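Local coordinates for protein thiamine phosphate pyrophosphorylase (Bacteroides thetaiotaomicron VPI-5482, PDB 3CEU) that probably makes thiamine phosphate by joining the pyrimidine and thiazole halves of the vitamin, a late step of thiamine diphosphate biosynthesis, at residues M1-F12 / F166-W176; T37-T47 / H62-L71. All blocks are in the same frame, centred on the assembly; numbering follows the deposited sequence.

Interaction 1 of 2, residues M1-F12 / F166-W176; sequences MKLIVVTTPTFF and FGGAVVLGDLW
The indole nitrogen NE1 of Trp176 donates to the backbone oxygen O of Val6 at 2.6 Å, a short but bent bond (136° at the hydrogen) in which the oxygen lies near the ring edge yet tilted out of the ring plane. With its CG beside the backbone N and opposite the carbonyl carbon (chi1 -59°), Trp176 lays its indole along the chain just beyond strand 2-6. Methyl CG1 of Val5 comes obliquely to the NE1, CE2 and CZ2 atoms of the indole, CG2 of Thr8 rests 3.7 Å from Trp176 CB, and Phe12 points CZ at Trp176 CZ3. Replaced by alanine, this position would probably leave Val6 O without its indole donor and open a gap between Val5, Thr8 and Phe12. Strands 2-6 and 168-171 run parallel, the first and last strands of a TIM barrel, and their pairing closes the eight-stranded cylinder. The closure is stitched by backbone bonds passing from one strand to the other and back, Ala169 N to Lys2 O, Ile4 N to Ala169 O (2.7 Å), Val171 N to Ile4 O and Val6 N to Val171 O, the last almost straight at 170°. Ile4 and Val170 share one face of the sheet, where CG2 of Val170 meets Ile4 CB at 3.9 Å. On the other face, which bears Leu3, Ala169, Val5 and Val171, CG2 of Val5 touches Leu175 CD1 at 3.6 Å. Farther along, the isobutyl group of Leu172 leans on Val6, its CD1 3.5 Å from Val6 CG1.

Interaction 2 of 2, residues T37-T47 / H62-L71; sequences TPAMYSERLLT and HFYLKEEFNL
The polar part of the contact is concentrated in His62, whose NE2 donates to the backbone oxygen O of Thr37 at 2.7 Å. The bond is practically straight, 178° at the hydrogen, and the oxygen sits in the plane of the imidazole, so the ring is held at its edge while a face remains available for packing. At the other end of the contact Thr47 OG1 bonds back to Glu43 O, which also receives Thr47 N from the opposite face of its carbonyl plane; the first of these bonds holds the hydroxyl beside Phe69, at the edge of its ring. Two CH-pi contacts follow. Methyl CB of Ala39 lies over the centre of the His62 ring, 3.7 Å from its centroid, and CD1 of Leu46 lies over the Phe69 ring, displaced toward the rim. With CG opposite the carbonyl carbon (chi1 -59°), Leu46 carries CD1 over that face, while its CB, placed by the helix backbone, lies 3.6 Å from Phe69 CD2. Carbon-to-carbon packing does much of the rest: Leu65 places CD1 3.5 Å from Ser42 CB, a tight fit, and its other branch, CD2, against Glu43 CG. The aliphatic part of Glu43 crosses Phe69 at about a right angle, with CB 3.6 Å from Phe69 CZ. The second methyl of Leu46, CD2, meets Leu71 CD2 at 3.8 Å. Helix 39-48 thus packs against short helix 65-68 and the residues before and after it, neighbouring segments in the outer helical layer around the strands of a TIM barrel.

In the fold
The two contacts illustrate two levels of TIM-barrel construction. Interaction 1 joins the first and last strands, its centre about 5 Å from the centre of the chain; interaction 2 packs consecutive outer helices, about 17 Å from that centre. Although their centres are about 19 Å apart, they meet through Phe11, which follows strand 2-6: its ring lies against helix 39-48 and the residues leading into it, with CE2 3.2 Å from Thr37 CG2. Lys34 ties the same region together, its NZ hydrogen-bonded to Thr8 O and Thr10 O and its backbone oxygen to Thr37 OG1. This region follows the C-terminal ends of barrel strands, where TIM-barrel enzymes carry their active sites, and so probably lies near that of this protein.

Interaction 1 of 2, residues M1-F12 / F166-W176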
loop_
_atom_site.group_PDB
_atom_site.type_symbol
_atom_site.label_atom_id
_atom_site.label_comp_id
_atom_site.label_asym_id
_atom_site.label_seq_id
_atom_site.Cartn_x
_atom_site.Cartn_y
_atom_site.Cartn_z
HETATM N N MSE A 1 3.729 1.591 13.153
HETATM C CA MSE A 1 3.152 2.259 11.951
HETATM C C MSE A 1 2.456 1.263 11.035
HETATM O O MSE A 1 2.763 0.073 11.047
HETATM C CB MSE A 1 4.250 2.984 11.170
HETATM C CG MSE A 1 5.392 2.094 10.713
HETATM SE SE MSE A 1 6.573 2.998 9.458
HETATM C CE MSE A 1 7.503 1.452 8.755
ATOM N N LYS A 2 1.519 1.752 10.233
ATOM C CA LYS A 2 0.797 0.880 9.317
ATOM C C LYS A 2 1.724 0.270 8.269
ATOM O O LYS A 2 2.738 0.859 7.888
ATOM C CB LYS A 2 -0.329 1.655 8.626
ATOM C CG LYS A 2 -1.482 2.035 9.551
ATOM C CD LYS A 2 -2.562 2.809 8.803
ATOM C CE LYS A 2 -3.773 3.066 9.686
ATOM N NZ LYS A 2 -3.367 3.693 10.975
ATOM N N LEU A 3 1.373 -0.932 7.829
ATOM C CA LEU A 3 2.130 -1.645 6.813
ATOM C C LEU A 3 1.182 -1.932 5.648
ATOM O O LEU A 3 0.336 -2.824 5.724
ATOM C CB LEU A 3 2.690 -2.957 7.378
ATOM C CG LEU A 3 3.544 -3.780 6.406
ATOM C CD1 LEU A 3 4.665 -2.900 5.862
ATOM C CD2 LEU A 3 4.107 -5.008 7.101
ATOM N N ILE A 4 1.328 -1.161 4.577
ATOM C CA ILE A 4 0.483 -1.295 3.396
ATOM C C ILE A 4 1.157 -2.138 2.326
ATOM O O ILE A 4 2.353 -1.979 2.051
ATOM C CB ILE A 4 0.157 0.091 2.795
ATOM C CG1 ILE A 4 -0.474 0.985 3.870
ATOM C CG2 ILE A 4 -0.779 -0.057 1.612
ATOM C CD1 ILE A 4 -0.518 2.456 3.502
ATOM N N VAL A 5 0.378 -3.037 1.728
ATOM C CA VAL A 5 0.866 -3.922 0.669
ATOM C C VAL A 5 0.172 -3.617 -0.658
ATOM O O VAL A 5 -1.050 -3.497 -0.705
ATOM C CB VAL A 5 0.590 -5.423 0.995
ATOM C CG1 VAL A 5 0.921 -6.287 -0.226
ATOM C CG2 VAL A 5 1.418 -5.872 2.198
ATOM N N VAL A 6 0.947 -3.480 -1.731
ATOM C CA VAL A 6 0.352 -3.249 -3.040
ATOM C C VAL A 6 0.399 -4.586 -3.780
ATOM O O VAL A 6 1.399 -5.311 -3.698
ATOM C CB VAL A 6 1.126 -2.198 -3.885
ATOM C CG1 VAL A 6 0.392 -1.964 -5.199
ATOM C CG2 VAL A 6 1.269 -0.891 -3.129
ATOM N N THR A 7 -0.689 -4.922 -4.474
ATOM C CA THR A 7 -0.759 -6.165 -5.243
ATOM C C THR A 7 0.247 -6.086 -6.379
ATOM O O THR A 7 0.950 -5.093 -6.539
ATOM C CB THR A 7 -2.123 -6.370 -5.940
ATOM O OG1 THR A 7 -2.305 -5.331 -6.910
ATOM C CG2 THR A 7 -3.270 -6.359 -4.950
ATOM N N THR A 8 0.292 -7.148 -7.170
ATOM C CA THR A 8 1.153 -7.223 -8.343
ATOM C C THR A 8 0.350 -6.618 -9.500
ATOM O O THR A 8 -0.884 -6.657 -9.489
ATOM C CB THR A 8 1.475 -8.680 -8.691
ATOM O OG1 THR A 8 0.299 -9.477 -8.515
ATOM C CG2 THR A 8 2.582 -9.210 -7.805
ATOM N N PRO A 9 1.037 -6.068 -10.515
ATOM C CA PRO A 9 0.360 -5.460 -11.663
ATOM C C PRO A 9 -0.507 -6.449 -12.445
ATOM O O PRO A 9 -1.443 -6.046 -13.131
ATOM C CB PRO A 9 1.518 -4.921 -12.504
ATOM C CG PRO A 9 2.609 -4.687 -11.492
ATOM C CD PRO A 9 2.497 -5.919 -10.628
ATOM N N THR A 10 -0.192 -7.738 -12.334
ATOM C CA THR A 10 -0.936 -8.766 -13.044
ATOM C C THR A 10 -1.655 -9.772 -12.138
ATOM O O THR A 10 -1.298 -9.942 -10.972
ATOM C CB THR A 10 -0.010 -9.537 -14.030
ATOM O OG1 THR A 10 -0.634 -10.770 -14.406
ATOM C CG2 THR A 10 1.335 -9.831 -13.400
ATOM N N PHE A 11 -2.678 -10.422 -12.698
ATOM C CA PHE A 11 -3.499 -11.425 -12.011
ATOM C C PHE A 11 -2.854 -12.808 -12.083
ATOM O O PHE A 11 -2.308 -13.189 -13.120
ATOM C CB PHE A 11 -4.891 -11.501 -12.664
ATOM C CG PHE A 11 -5.786 -10.328 -12.346
ATOM C CD1 PHE A 11 -6.588 -10.337 -11.211
ATOM C CD2 PHE A 11 -5.799 -9.206 -13.159
ATOM C CE1 PHE A 11 -7.389 -9.240 -10.889
ATOM C CE2 PHE A 11 -6.597 -8.106 -12.840
ATOM C CZ PHE A 11 -7.392 -8.125 -11.704
ATOM N N PHE A 12 -2.918 -13.559 -10.987
ATOM C CA PHE A 12 -2.357 -14.907 -10.964
ATOM C C PHE A 12 -3.119 -15.824 -10.007
ATOM O O PHE A 12 -3.634 -15.374 -8.983
ATOM C CB PHE A 12 -0.864 -14.881 -10.598
ATOM C CG PHE A 12 -0.577 -14.389 -9.207
ATOM C CD1 PHE A 12 -0.565 -13.026 -8.921
ATOM C CD2 PHE A 12 -0.303 -15.292 -8.183
ATOM C CE1 PHE A 12 -0.282 -12.570 -7.640
ATOM C CE2 PHE A 12 -0.019 -14.850 -6.895
ATOM C CZ PHE A 12 -0.008 -13.485 -6.622
ATOM N N PHE A 166 7.090 8.487 9.525
ATOM C CA PHE A 166 6.098 8.049 8.544
ATOM C C PHE A 166 4.939 7.324 9.219
ATOM O O PHE A 166 5.139 6.504 10.116
ATOM C CB PHE A 166 6.744 7.119 7.504
ATOM C CG PHE A 166 7.497 7.843 6.416
ATOM C CD1 PHE A 166 6.820 8.646 5.498
ATOM C CD2 PHE A 166 8.885 7.744 6.319
ATOM C CE1 PHE A 166 7.507 9.341 4.505
ATOM C CE2 PHE A 166 9.579 8.437 5.328
ATOM C CZ PHE A 166 8.882 9.239 4.418
ATOM N N GLY A 167 3.721 7.624 8.787
ATOM C CA GLY A 167 2.559 6.966 9.363
ATOM C C GLY A 167 2.370 5.567 8.797
ATOM O O GLY A 167 1.403 4.882 9.128
ATOM N N GLY A 168 3.290 5.139 7.935
ATOM C CA GLY A 168 3.182 3.815 7.358
ATOM C C GLY A 168 4.217 3.515 6.292
ATOM O O GLY A 168 4.927 4.399 5.815
ATOM N N ALA A 169 4.312 2.250 5.917
ATOM C CA ALA A 169 5.263 1.858 4.892
ATOM C C ALA A 169 4.515 1.036 3.865
ATOM O O ALA A 169 3.649 0.231 4.211
ATOM C CB ALA A 169 6.410 1.051 5.507
ATOM N N VAL A 170 4.843 1.257 2.600
ATOM C CA VAL A 170 4.189 0.551 1.511
ATOM C C VAL A 170 5.172 -0.374 0.830
ATOM O O VAL A 170 6.275 0.027 0.492
ATOM C CB VAL A 170 3.626 1.545 0.484
ATOM C CG1 VAL A 170 2.864 0.801 -0.604
ATOM C CG2 VAL A 170 2.721 2.543 1.205
ATOM N N VAL A 171 4.766 -1.617 0.622
ATOM C CA VAL A 171 5.653 -2.586 0.005
ATOM C C VAL A 171 4.982 -3.333 -1.146
ATOM O O VAL A 171 3.760 -3.476 -1.193
ATOM C CB VAL A 171 6.131 -3.610 1.060
ATOM C CG1 VAL A 171 6.803 -2.893 2.210
ATOM C CG2 VAL A 171 4.944 -4.415 1.569
ATOM N N LEU A 172 5.788 -3.808 -2.082
ATOM C CA LEU A 172 5.246 -4.559 -3.203
ATOM C C LEU A 172 6.218 -5.678 -3.572
ATOM O O LEU A 172 5.966 -6.846 -3.277
ATOM C CB LEU A 172 4.993 -3.631 -4.402
ATOM C CG LEU A 172 3.930 -4.099 -5.416
ATOM C CD1 LEU A 172 3.530 -2.950 -6.354
ATOM C CD2 LEU A 172 4.475 -5.269 -6.215
ATOM N N GLY A 173 7.338 -5.314 -4.188
ATOM C CA GLY A 173 8.325 -6.303 -4.596
ATOM C C GLY A 173 8.943 -7.163 -3.499
ATOM O O GLY A 173 8.939 -8.397 -3.580
ATOM N N ASP A 174 9.480 -6.522 -2.467
ATOM C CA ASP A 174 10.117 -7.266 -1.387
ATOM C C ASP A 174 9.215 -8.340 -0.802
ATOM O O ASP A 174 9.681 -9.246 -0.101
ATOM C CB ASP A 174 10.545 -6.337 -0.264
ATOM C CG ASP A 174 11.126 -7.097 0.902
ATOM O OD1 ASP A 174 12.149 -7.791 0.702
ATOM O OD2 ASP A 174 10.559 -7.015 2.011
ATOM N N LEU A 175 7.921 -8.236 -1.095
ATOM C CA LEU A 175 6.970 -9.200 -0.583
ATOM C C LEU A 175 6.550 -10.249 -1.621
ATOM O O LEU A 175 6.790 -11.448 -1.426
ATOM C CB LEU A 175 5.754 -8.463 -0.014
ATOM C CG LEU A 175 4.757 -9.302 0.775
ATOM C CD1 LEU A 175 3.969 -8.417 1.722
ATOM C CD2 LEU A 175 3.840 -10.014 -0.199
ATOM N N TRP A 176 5.945 -9.808 -2.722
ATOM C CA TRP A 176 5.490 -10.732 -3.758
ATOM C C TRP A 176 6.617 -11.492 -4.479
ATOM O O TRP A 176 6.421 -12.624 -4.928
ATOM C CB TRP A 176 4.616 -9.989 -4.777
ATOM C CG TRP A 176 3.408 -9.359 -4.161
ATOM C CD1 TRP A 176 3.224 -8.036 -3.891
ATOM C CD2 TRP A 176 2.240 -10.032 -3.678
ATOM N NE1 TRP A 176 2.013 -7.841 -3.263
ATOM C CE2 TRP A 176 1.389 -9.052 -3.119
ATOM C CE3 TRP A 176 1.832 -11.375 -3.654
ATOM C CZ2 TRP A 176 0.153 -9.366 -2.548
ATOM C CZ3 TRP A 176 0.599 -11.689 -3.082
ATOM C CH2 TRP A 176 -0.221 -10.688 -2.538
#

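Interaction 2 of 2, residues T37-T47 / H62-L71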
loop_
_atom_site.group_PDB
_atom_site.type_symbol
_atom_site.label_atom_id
_atom_site.label_comp_id
_atom_site.label_asym_id
_atom_site.label_seq_id
_atom_site.Cartn_x
_atom_site.Cartn_y
_atom_site.Cartn_z
ATOM N N THR A 37 -6.395 -3.364 -17.069
ATOM C CA THR A 37 -6.939 -4.712 -16.972
ATOM C C THR A 37 -8.465 -4.735 -16.951
ATOM O O THR A 37 -9.088 -3.879 -16.329
ATOM C CB THR A 37 -6.408 -5.376 -15.698
ATOM O OG1 THR A 37 -5.016 -5.059 -15.553
ATOM C CG2 THR A 37 -6.562 -6.880 -15.776
ATOM N N PRO A 38 -9.083 -5.716 -17.635
ATOM C CA PRO A 38 -10.542 -5.847 -17.688
ATOM C C PRO A 38 -11.122 -5.898 -16.284
ATOM O O PRO A 38 -10.687 -6.709 -15.465
ATOM C CB PRO A 38 -10.744 -7.171 -18.415
ATOM C CG PRO A 38 -9.556 -7.267 -19.290
ATOM C CD PRO A 38 -8.441 -6.801 -18.396
ATOM N N ALA A 39 -12.104 -5.043 -16.011
ATOM C CA ALA A 39 -12.737 -4.994 -14.693
ATOM C C ALA A 39 -13.075 -6.396 -14.194
ATOM O O ALA A 39 -12.870 -6.720 -13.022
ATOM C CB ALA A 39 -13.994 -4.142 -14.753
HETATM N N MSE A 40 -13.597 -7.211 -15.101
HETATM C CA MSE A 40 -13.970 -8.588 -14.817
HETATM C C MSE A 40 -13.009 -9.267 -13.833
HETATM O O MSE A 40 -13.425 -9.812 -12.811
HETATM C CB MSE A 40 -14.009 -9.364 -16.135
HETATM C CG MSE A 40 -14.280 -10.849 -16.035
HETATM SE SE MSE A 40 -13.798 -11.716 -17.713
HETATM C CE MSE A 40 -15.098 -10.864 -18.881
ATOM N N TYR A 41 -11.719 -9.219 -14.137
ATOM C CA TYR A 41 -10.720 -9.845 -13.279
ATOM C C TYR A 41 -10.664 -9.268 -11.862
ATOM O O TYR A 41 -10.421 -9.999 -10.900
ATOM C CB TYR A 41 -9.346 -9.767 -13.945
ATOM C CG TYR A 41 -9.316 -10.447 -15.294
ATOM C CD1 TYR A 41 -9.827 -11.733 -15.452
ATOM C CD2 TYR A 41 -8.762 -9.816 -16.405
ATOM C CE1 TYR A 41 -9.787 -12.379 -16.680
ATOM C CE2 TYR A 41 -8.714 -10.451 -17.646
ATOM C CZ TYR A 41 -9.229 -11.737 -17.774
ATOM O OH TYR A 41 -9.170 -12.397 -18.985
ATOM N N SER A 42 -10.905 -7.968 -11.724
ATOM C CA SER A 42 -10.878 -7.349 -10.405
ATOM C C SER A 42 -12.053 -7.841 -9.587
ATOM O O SER A 42 -11.928 -8.066 -8.386
ATOM C CB SER A 42 -10.928 -5.826 -10.520
ATOM O OG SER A 42 -9.791 -5.342 -11.202
ATOM N N GLU A 43 -13.197 -8.009 -10.245
ATOM C CA GLU A 43 -14.391 -8.488 -9.565
ATOM C C GLU A 43 -14.189 -9.932 -9.114
ATOM O O GLU A 43 -14.574 -10.302 -8.004
ATOM C CB GLU A 43 -15.610 -8.403 -10.490
ATOM C CG GLU A 43 -16.040 -6.994 -10.884
ATOM C CD GLU A 43 -17.176 -7.005 -11.902
ATOM O OE1 GLU A 43 -16.954 -7.488 -13.044
ATOM O OE2 GLU A 43 -18.292 -6.533 -11.570
ATOM N N ARG A 44 -13.572 -10.748 -9.965
ATOM C CA ARG A 44 -13.334 -12.155 -9.633
ATOM C C ARG A 44 -12.499 -12.276 -8.365
ATOM O O ARG A 44 -12.843 -13.018 -7.447
ATOM C CB ARG A 44 -12.644 -12.861 -10.814
ATOM C CG ARG A 44 -13.427 -12.707 -12.128
ATOM C CD ARG A 44 -12.759 -13.331 -13.361
ATOM N NE ARG A 44 -12.920 -14.784 -13.444
ATOM C CZ ARG A 44 -12.171 -15.665 -12.789
ATOM N NH1 ARG A 44 -11.193 -15.247 -11.994
ATOM N NH2 ARG A 44 -12.396 -16.965 -12.934
ATOM N N LEU A 45 -11.412 -11.521 -8.311
ATOM C CA LEU A 45 -10.540 -11.542 -7.153
ATOM C C LEU A 45 -11.293 -11.045 -5.920
ATOM O O LEU A 45 -11.295 -11.706 -4.883
ATOM C CB LEU A 45 -9.306 -10.677 -7.421
ATOM C CG LEU A 45 -8.081 -10.869 -6.527
ATOM C CD1 LEU A 45 -6.907 -10.065 -7.067
ATOM C CD2 LEU A 45 -8.403 -10.445 -5.124
ATOM N N LEU A 46 -11.941 -9.891 -6.025
ATOM C CA LEU A 46 -12.674 -9.345 -4.881
ATOM C C LEU A 46 -13.746 -10.303 -4.353
ATOM O O LEU A 46 -13.982 -10.366 -3.151
ATOM C CB LEU A 46 -13.309 -7.993 -5.248
ATOM C CG LEU A 46 -12.330 -6.907 -5.702
ATOM C CD1 LEU A 46 -13.073 -5.800 -6.436
ATOM C CD2 LEU A 46 -11.567 -6.371 -4.506
ATOM N N THR A 47 -14.384 -11.050 -5.245
ATOM C CA THR A 47 -15.423 -11.993 -4.833
ATOM C C THR A 47 -14.867 -13.146 -3.991
ATOM O O THR A 47 -15.532 -13.621 -3.080
ATOM C CB THR A 47 -16.159 -12.609 -6.049
ATOM O OG1 THR A 47 -16.664 -11.565 -6.887
ATOM C CG2 THR A 47 -17.315 -13.472 -5.580
ATOM N N HIS A 62 -10.798 1.110 -12.102
ATOM C CA HIS A 62 -12.238 0.892 -12.022
ATOM C C HIS A 62 -12.773 1.304 -10.664
ATOM O O HIS A 62 -13.133 0.466 -9.826
ATOM C CB HIS A 62 -12.533 -0.578 -12.280
ATOM C CG HIS A 62 -11.913 -1.086 -13.540
ATOM N ND1 HIS A 62 -12.129 -0.489 -14.765
ATOM C CD2 HIS A 62 -11.063 -2.115 -13.767
ATOM C CE1 HIS A 62 -11.439 -1.130 -15.690
ATOM N NE2 HIS A 62 -10.783 -2.120 -15.111
ATOM N N PHE A 63 -12.819 2.610 -10.467
ATOM C CA PHE A 63 -13.283 3.188 -9.224
ATOM C C PHE A 63 -14.716 2.798 -8.869
ATOM O O PHE A 63 -15.106 2.860 -7.707
ATOM C CB PHE A 63 -13.124 4.715 -9.293
ATOM C CG PHE A 63 -11.680 5.185 -9.312
ATOM C CD1 PHE A 63 -11.352 6.438 -9.819
ATOM C CD2 PHE A 63 -10.661 4.396 -8.784
ATOM C CE1 PHE A 63 -10.040 6.909 -9.790
ATOM C CE2 PHE A 63 -9.339 4.857 -8.749
ATOM C CZ PHE A 63 -9.028 6.119 -9.256
ATOM N N TYR A 64 -15.497 2.364 -9.852
ATOM C CA TYR A 64 -16.872 1.989 -9.556
ATOM C C TYR A 64 -16.898 0.781 -8.611
ATOM O O TYR A 64 -17.884 0.554 -7.911
ATOM C CB TYR A 64 -17.630 1.650 -10.835
ATOM C CG TYR A 64 -17.429 0.225 -11.295
ATOM C CD1 TYR A 64 -16.290 -0.150 -12.013
ATOM C CD2 TYR A 64 -18.370 -0.758 -10.991
ATOM C CE1 TYR A 64 -16.094 -1.472 -12.410
ATOM C CE2 TYR A 64 -18.184 -2.071 -11.384
ATOM C CZ TYR A 64 -17.050 -2.420 -12.090
ATOM O OH TYR A 64 -16.881 -3.725 -12.465
ATOM N N LEU A 65 -15.815 0.004 -8.600
ATOM C CA LEU A 65 -15.723 -1.167 -7.732
ATOM C C LEU A 65 -15.735 -0.766 -6.266
ATOM O O LEU A 65 -16.037 -1.584 -5.390
ATOM C CB LEU A 65 -14.439 -1.944 -8.011
ATOM C CG LEU A 65 -14.337 -2.592 -9.392
ATOM C CD1 LEU A 65 -12.921 -3.109 -9.597
ATOM C CD2 LEU A 65 -15.355 -3.715 -9.519
ATOM N N LYS A 66 -15.408 0.495 -5.998
ATOM C CA LYS A 66 -15.370 0.993 -4.631
ATOM C C LYS A 66 -16.697 0.772 -3.905
ATOM O O LYS A 66 -16.712 0.224 -2.803
ATOM C CB LYS A 66 -15.000 2.478 -4.629
ATOM C CG LYS A 66 -14.626 3.040 -3.262
ATOM C CD LYS A 66 -15.840 3.397 -2.412
ATOM C CE LYS A 66 -15.411 4.138 -1.140
ATOM N NZ LYS A 66 -16.556 4.467 -0.237
ATOM N N GLU A 67 -17.803 1.190 -4.522
ATOM C CA GLU A 67 -19.135 1.032 -3.919
ATOM C C GLU A 67 -19.719 -0.339 -4.255
ATOM O O GLU A 67 -20.528 -0.896 -3.512
ATOM C CB GLU A 67 -20.092 2.121 -4.427
ATOM C CG GLU A 67 -19.635 3.556 -4.194
ATOM C CD GLU A 67 -19.647 3.952 -2.728
ATOM O OE1 GLU A 67 -19.416 5.141 -2.432
ATOM O OE2 GLU A 67 -19.885 3.075 -1.871
ATOM N N GLU A 68 -19.303 -0.873 -5.393
ATOM C CA GLU A 68 -19.770 -2.176 -5.834
ATOM C C GLU A 68 -19.392 -3.278 -4.823
ATOM O O GLU A 68 -20.250 -4.070 -4.421
ATOM C CB GLU A 68 -19.174 -2.493 -7.206
ATOM C CG GLU A 68 -19.800 -3.679 -7.896
ATOM C CD GLU A 68 -21.216 -3.409 -8.346
ATOM O OE1 GLU A 68 -21.795 -4.281 -9.026
ATOM O OE2 GLU A 68 -21.756 -2.326 -8.027
ATOM N N PHE A 69 -18.124 -3.313 -4.400
ATOM C CA PHE A 69 -17.652 -4.330 -3.459
ATOM C C PHE A 69 -17.367 -3.846 -2.046
ATOM O O PHE A 69 -16.737 -4.551 -1.252
ATOM C CB PHE A 69 -16.406 -5.013 -4.014
ATOM C CG PHE A 69 -16.682 -5.872 -5.200
ATOM C CD1 PHE A 69 -16.849 -5.306 -6.459
ATOM C CD2 PHE A 69 -16.827 -7.254 -5.050
ATOM C CE1 PHE A 69 -17.161 -6.103 -7.565
ATOM C CE2 PHE A 69 -17.138 -8.064 -6.140
ATOM C CZ PHE A 69 -17.308 -7.485 -7.408
ATOM N N ASN A 70 -17.853 -2.647 -1.741
ATOM C CA ASN A 70 -17.686 -2.013 -0.434
ATOM C C ASN A 70 -16.217 -1.835 -0.058
ATOM O O ASN A 70 -15.820 -2.063 1.090
ATOM C CB ASN A 70 -18.406 -2.810 0.654
ATOM C CG ASN A 70 -18.465 -2.055 1.966
ATOM O OD1 ASN A 70 -18.918 -0.908 2.004
ATOM N ND2 ASN A 70 -18.014 -2.688 3.049
ATOM N N LEU A 71 -15.418 -1.432 -1.040
ATOM C CA LEU A 71 -14.000 -1.213 -0.819
ATOM C C LEU A 71 -13.816 -0.010 0.101
ATOM O O LEU A 71 -14.758 0.746 0.363
ATOM C CB LEU A 71 -13.280 -0.964 -2.147
ATOM C CG LEU A 71 -13.471 -2.008 -3.254
ATOM C CD1 LEU A 71 -12.676 -1.577 -4.475
ATOM C CD2 LEU A 71 -13.023 -3.378 -2.778
#